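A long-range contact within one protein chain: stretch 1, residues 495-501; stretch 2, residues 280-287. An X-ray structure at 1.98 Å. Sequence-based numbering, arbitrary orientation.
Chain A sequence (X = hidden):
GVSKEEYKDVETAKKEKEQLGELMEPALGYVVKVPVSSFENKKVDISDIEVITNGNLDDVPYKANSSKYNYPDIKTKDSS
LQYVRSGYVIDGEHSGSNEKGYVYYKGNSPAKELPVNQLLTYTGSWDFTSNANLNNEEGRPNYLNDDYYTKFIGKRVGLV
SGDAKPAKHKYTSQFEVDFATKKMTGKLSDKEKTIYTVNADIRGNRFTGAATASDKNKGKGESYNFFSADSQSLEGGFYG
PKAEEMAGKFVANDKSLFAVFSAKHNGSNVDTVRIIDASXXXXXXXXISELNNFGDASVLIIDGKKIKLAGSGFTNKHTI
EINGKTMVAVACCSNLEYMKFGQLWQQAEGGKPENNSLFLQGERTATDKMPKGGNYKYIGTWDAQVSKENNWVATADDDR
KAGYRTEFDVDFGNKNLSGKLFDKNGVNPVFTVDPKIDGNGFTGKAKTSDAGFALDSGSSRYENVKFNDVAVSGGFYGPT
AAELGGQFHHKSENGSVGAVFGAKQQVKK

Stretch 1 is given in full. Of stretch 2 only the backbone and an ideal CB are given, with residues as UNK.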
ATOM      1  N   GLY A 495      10.268 -11.919  30.869  1.00 28.26           N
ATOM      2  CA  GLY A 495      10.118 -10.517  30.471  1.00 25.57           C
ATOM      3  C   GLY A 495       9.684 -10.358  29.026  1.00 22.53           C
ATOM      4  O   GLY A 495       9.923 -11.246  28.199  1.00 23.15           O
ATOM      5  N   SER A 496       9.099  -9.209  28.721  1.00 20.42           N
ATOM      6  CA  SER A 496       8.601  -8.896  27.365  1.00 19.01           C
ATOM      7  C   SER A 496       9.195  -7.588  26.858  1.00 18.98           C
ATOM      8  O   SER A 496       9.466  -6.675  27.645  1.00 17.86           O
ATOM      9  CB  SER A 496       7.072  -8.768  27.369  1.00 17.94           C
ATOM     10  OG  SER A 496       6.466  -9.969  27.823  1.00 18.27           O
ATOM     11  N   VAL A 497       9.348  -7.473  25.543  1.00 18.08           N
ATOM     12  CA  VAL A 497       9.725  -6.177  24.942  1.00 17.94           C
ATOM     13  C   VAL A 497       9.116  -5.983  23.558  1.00 17.69           C
ATOM     14  O   VAL A 497       8.940  -6.941  22.803  1.00 17.50           O
ATOM     15  CB  VAL A 497      11.265  -6.015  24.864  1.00 17.89           C
ATOM     16  CG1 VAL A 497      11.941  -7.222  24.213  1.00 17.39           C
ATOM     17  CG2 VAL A 497      11.673  -4.666  24.149  1.00 19.54           C
ATOM     18  N   GLY A 498       8.795  -4.733  23.250  1.00 17.98           N
ATOM     19  CA  GLY A 498       8.472  -4.294  21.887  1.00 17.14           C
ATOM     20  C   GLY A 498       9.221  -2.982  21.663  1.00 16.85           C
ATOM     21  O   GLY A 498       9.197  -2.096  22.517  1.00 17.20           O
ATOM     22  N   ALA A 499       9.900  -2.842  20.522  1.00 15.89           N
ATOM     23  CA  ALA A 499      10.770  -1.709  20.343  1.00 14.63           C
ATOM     24  C   ALA A 499      10.792  -1.365  18.863  1.00 14.53           C
ATOM     25  O   ALA A 499      10.894  -2.268  18.024  1.00 13.56           O
ATOM     26  CB  ALA A 499      12.196  -2.061  20.824  1.00 14.65           C
ATOM     27  N   VAL A 500      10.685  -0.074  18.542  1.00 13.68           N
ATOM     28  CA  VAL A 500      10.937   0.398  17.165  1.00 14.02           C
ATOM     29  C   VAL A 500      11.969   1.508  17.194  1.00 15.07           C
ATOM     30  O   VAL A 500      11.942   2.334  18.110  1.00 16.85           O
ATOM     31  CB  VAL A 500       9.635   0.891  16.461  1.00 14.46           C
ATOM     32  CG1 VAL A 500       8.716  -0.280  16.191  1.00 12.78           C
ATOM     33  CG2 VAL A 500       8.901   1.954  17.316  1.00 12.08           C
ATOM     34  N   PHE A 501      12.863   1.543  16.220  1.00 15.62           N
ATOM     35  CA  PHE A 501      13.915   2.555  16.225  1.00 16.07           C
ATOM     36  C   PHE A 501      14.214   3.131  14.839  1.00 17.11           C
ATOM     37  O   PHE A 501      13.939   2.503  13.813  1.00 16.79           O
ATOM     38  CB  PHE A 501      15.210   1.994  16.877  1.00 15.02           C
ATOM     39  CG  PHE A 501      15.811   0.813  16.152  1.00 15.49           C
ATOM     40  CD1 PHE A 501      16.690   1.000  15.084  1.00 15.65           C
ATOM     41  CD2 PHE A 501      15.496  -0.486  16.535  1.00 13.84           C
ATOM     42  CE1 PHE A 501      17.250  -0.088  14.412  1.00 16.10           C
ATOM     43  CE2 PHE A 501      16.064  -1.585  15.892  1.00 15.35           C
ATOM     44  CZ  PHE A 501      16.933  -1.382  14.816  1.00 16.45           C
ATOM     45  N   UNK A 280       3.146  -3.232  12.830  1.00 15.80           N
ATOM     46  CA  UNK A 280       2.646  -2.743  14.086  1.00 17.37           C
ATOM     47  C   UNK A 280       2.884  -3.831  15.129  1.00 17.54           C
ATOM     48  O   UNK A 280       2.563  -4.998  14.896  1.00 17.33           O
ATOM     49  CB  UNK A 280       1.167  -2.362  13.988  1.00 17.37           C
ATOM     50  N   UNK A 281       3.468  -3.442  16.258  1.00 17.61           N
ATOM     51  CA  UNK A 281       3.652  -4.329  17.405  1.00 18.73           C
ATOM     52  C   UNK A 281       2.602  -3.969  18.449  1.00 19.52           C
ATOM     53  O   UNK A 281       2.543  -2.838  18.914  1.00 21.21           O
ATOM     54  CB  UNK A 281       5.065  -4.217  17.980  1.00 18.73           C
ATOM     55  N   UNK A 282       1.764  -4.929  18.801  1.00 20.27           N
ATOM     56  CA  UNK A 282       0.733  -4.732  19.821  1.00 21.26           C
ATOM     57  C   UNK A 282       1.383  -4.875  21.218  1.00 21.02           C
ATOM     58  O   UNK A 282       1.951  -5.912  21.522  1.00 20.55           O
ATOM     59  CB  UNK A 282      -0.409  -5.733  19.640  1.00 21.26           C
ATOM     60  N   UNK A 283       1.311  -3.831  22.053  1.00 21.91           N
ATOM     61  CA  UNK A 283       2.028  -3.849  23.335  1.00 22.31           C
ATOM     62  C   UNK A 283       1.318  -4.584  24.482  1.00 23.99           C
ATOM     63  O   UNK A 283       1.886  -4.709  25.577  1.00 24.91           O
ATOM     64  CB  UNK A 283       2.290  -2.406  23.771  1.00 22.31           C
ATOM     65  N   UNK A 284       0.108  -5.082  24.263  1.00 24.19           N
ATOM     66  CA  UNK A 284      -0.515  -5.891  25.323  1.00 25.91           C
ATOM     67  C   UNK A 284      -0.126  -7.349  25.112  1.00 26.10           C
ATOM     68  O   UNK A 284       0.103  -8.084  26.075  1.00 25.39           O
ATOM     69  CB  UNK A 284      -2.037  -5.730  25.326  1.00 25.91           C
ATOM     70  N   UNK A 285      -0.023  -7.746  23.838  1.00 25.92           N
ATOM     71  CA  UNK A 285       0.266  -9.117  23.417  1.00 26.41           C
ATOM     72  C   UNK A 285       1.704  -9.340  22.954  1.00 25.97           C
ATOM     73  O   UNK A 285       2.150 -10.488  22.856  1.00 25.29           O
ATOM     74  CB  UNK A 285      -0.688  -9.511  22.287  1.00 26.41           C
ATOM     75  N   UNK A 286       2.429  -8.242  22.692  1.00 25.39           N
ATOM     76  CA  UNK A 286       3.801  -8.294  22.129  1.00 25.30           C
ATOM     77  C   UNK A 286       3.817  -9.161  20.866  1.00 24.34           C
ATOM     78  O   UNK A 286       4.687 -10.009  20.675  1.00 25.08           O
ATOM     79  CB  UNK A 286       4.791  -8.845  23.157  1.00 25.30           C
ATOM     80  N   UNK A 287       2.821  -8.928  20.013  1.00 23.41           N
ATOM     81  CA  UNK A 287       2.680  -9.623  18.734  1.00 21.39           C
ATOM     82  C   UNK A 287       2.779  -8.603  17.604  1.00 20.60           C
ATOM     83  O   UNK A 287       2.493  -7.431  17.826  1.00 20.16           O
ATOM     84  CB  UNK A 287       1.356 -10.387  18.664  1.00 21.39           C
TER

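Position 280 has extended backbone angles (phi/psi -135/131), and its CA-to-CB bond points away from stretch 1, with nothing of that stretch within 5.5 Å of the ideal CB. The contact therefore sets no limit on size or polarity. The deposited residue is Lys-280, whose nearest side-chain approach to stretch 1 is Lys-280 CB to Val-500 CG1, 8.2 Å.

At position 281 the bond turns toward stretch 1, as alternation along a strand predicts. The ideal CB lies 5.2 Å from Gly-498 CA, where the absence of a side chain leaves a gap, and the methyl groups of Val-500 lie further along. No side-chain donor or acceptor is on offer from these two residues, so a medium-sized aliphatic chain (valine, leucine, isoleucine or methionine) would suit. The residue is Ile-281, with chi1 m and chi2 t. Its CG2 comes to 4.3 Å from Gly-498 CA, while CD1 reaches 4.2 Å from Val-500 CG1 and 3.9 Å from Ala-499 O. One branch thus lies by the glycine and the longer one extends to the valine.

Position 282 is again out of reach of stretch 1. Its backbone is still extended, but the chain turns directly after it, and the amides of 284 and 285 lie on the side of its CB; a short acceptor such as aspartate, asparagine or serine would suit. The residue is Asp-282, whose OD2 accepts hydrogen bonds from the backbone N of 284 (2.9 Å) and of 285 (2.9 Å), tying the turn together.

At position 283 (-82/-3) CB points sideways and has nothing of stretch 1 within 5.5 Å, so a small residue would leave the space beside Gly-498 unfilled from this side. A longer apolar chain could bend into it; leucine or methionine would serve. Leu-283 (chi1 m, chi2 t) does so, bringing CD2 to 4.2 Å from Gly-498 CA. An ideal CB on Gly-498 would lie just 2.9 Å from this CD2, a clash, and a tight 3.1 Å from Ile-281 CG2. The glycine makes room for both chains.

Positions 284 and 285 point into space that stretch 1 does not occupy, and polar turn residues are reasonable. They are Thr-284 and Asn-285, which both bond to Asp-282 as described; Thr-284 OG1 also donates to Asp-282 OD2 (2.8 Å).

Position 286 has positive backbone angles (52/45), a left-handed conformation that favours glycine or asparagine. Yet its CB points toward stretch 1, 4.8 Å from Ser-496 CB and 4.6 Å from Val-497 O, so a side chain here can lie along the strand. A flat ring or a long aliphatic chain would cover it. The residue is Phe-286 (chi1 m, chi2 -94°), which has 69 Å² covered by stretch 1. Ser-496 CB sits over one ring face, 3.5 Å from the Phe-286 ring centroid and 5° off the normal, a CH-pi contact. At the ring edge, Phe-286 CD1 approaches Val-497 C (3.4 Å) and Gly-498 N (3.7 Å).

Position 287 is extended (-118/155) and out of reach, so many residues would fit. Ser-287 contributes its backbone: its O accepts a hydrogen bond from Asp-282 N at 2.8 Å.

Stretch 2 280-287: KIDLTNFS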
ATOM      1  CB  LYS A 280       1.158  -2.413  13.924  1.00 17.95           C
ATOM      2  CG  LYS A 280       0.389  -2.119  15.225  1.00 22.59           C
ATOM      3  CD  LYS A 280      -0.993  -1.540  14.929  1.00 24.60           C
ATOM      4  CE  LYS A 280      -1.926  -2.573  14.305  1.00 28.05           C
ATOM      5  NZ  LYS A 280      -2.459  -3.456  15.390  1.00 31.89           N
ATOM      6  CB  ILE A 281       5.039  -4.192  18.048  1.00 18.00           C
ATOM      7  CG1 ILE A 281       6.144  -4.541  17.050  1.00 19.96           C
ATOM      8  CG2 ILE A 281       5.122  -5.099  19.348  1.00 19.70           C
ATOM      9  CD1 ILE A 281       7.561  -4.127  17.483  1.00 19.46           C
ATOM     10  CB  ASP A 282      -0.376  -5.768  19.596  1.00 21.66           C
ATOM     11  CG  ASP A 282      -1.448  -5.706  20.632  1.00 25.82           C
ATOM     12  OD1 ASP A 282      -2.581  -5.328  20.289  1.00 32.87           O
ATOM     13  OD2 ASP A 282      -1.164  -6.051  21.796  1.00 27.54           O
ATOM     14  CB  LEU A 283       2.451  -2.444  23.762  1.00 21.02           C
ATOM     15  CG  LEU A 283       3.460  -1.826  22.799  1.00 20.84           C
ATOM     16  CD1 LEU A 283       3.614  -0.340  23.048  1.00 21.27           C
ATOM     17  CD2 LEU A 283       4.810  -2.547  22.828  1.00 16.90           C
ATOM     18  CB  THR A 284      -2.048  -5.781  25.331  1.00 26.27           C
ATOM     19  OG1 THR A 284      -2.563  -6.524  24.220  1.00 30.79           O
ATOM     20  CG2 THR A 284      -2.537  -4.351  25.253  1.00 24.01           C
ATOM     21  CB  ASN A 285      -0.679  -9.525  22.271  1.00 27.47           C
ATOM     22  CG  ASN A 285      -2.142  -9.594  22.707  1.00 30.41           C
ATOM     23  OD1 ASN A 285      -2.467 -10.211  23.723  1.00 34.68           O
ATOM     24  ND2 ASN A 285      -3.024  -8.959  21.947  1.00 31.19           N
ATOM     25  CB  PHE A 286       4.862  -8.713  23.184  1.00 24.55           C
ATOM     26  CG  PHE A 286       4.934  -7.763  24.356  1.00 26.85           C
ATOM     27  CD1 PHE A 286       5.850  -6.715  24.360  1.00 27.41           C
ATOM     28  CD2 PHE A 286       4.024  -7.873  25.418  1.00 28.48           C
ATOM     29  CE1 PHE A 286       5.890  -5.786  25.435  1.00 29.98           C
ATOM     30  CE2 PHE A 286       4.050  -6.960  26.502  1.00 30.11           C
ATOM     31  CZ  PHE A 286       4.997  -5.912  26.504  1.00 30.69           C
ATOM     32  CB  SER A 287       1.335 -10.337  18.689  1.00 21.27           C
ATOM     33  OG  SER A 287       0.286  -9.384  18.844  1.00 22.81           O
TER
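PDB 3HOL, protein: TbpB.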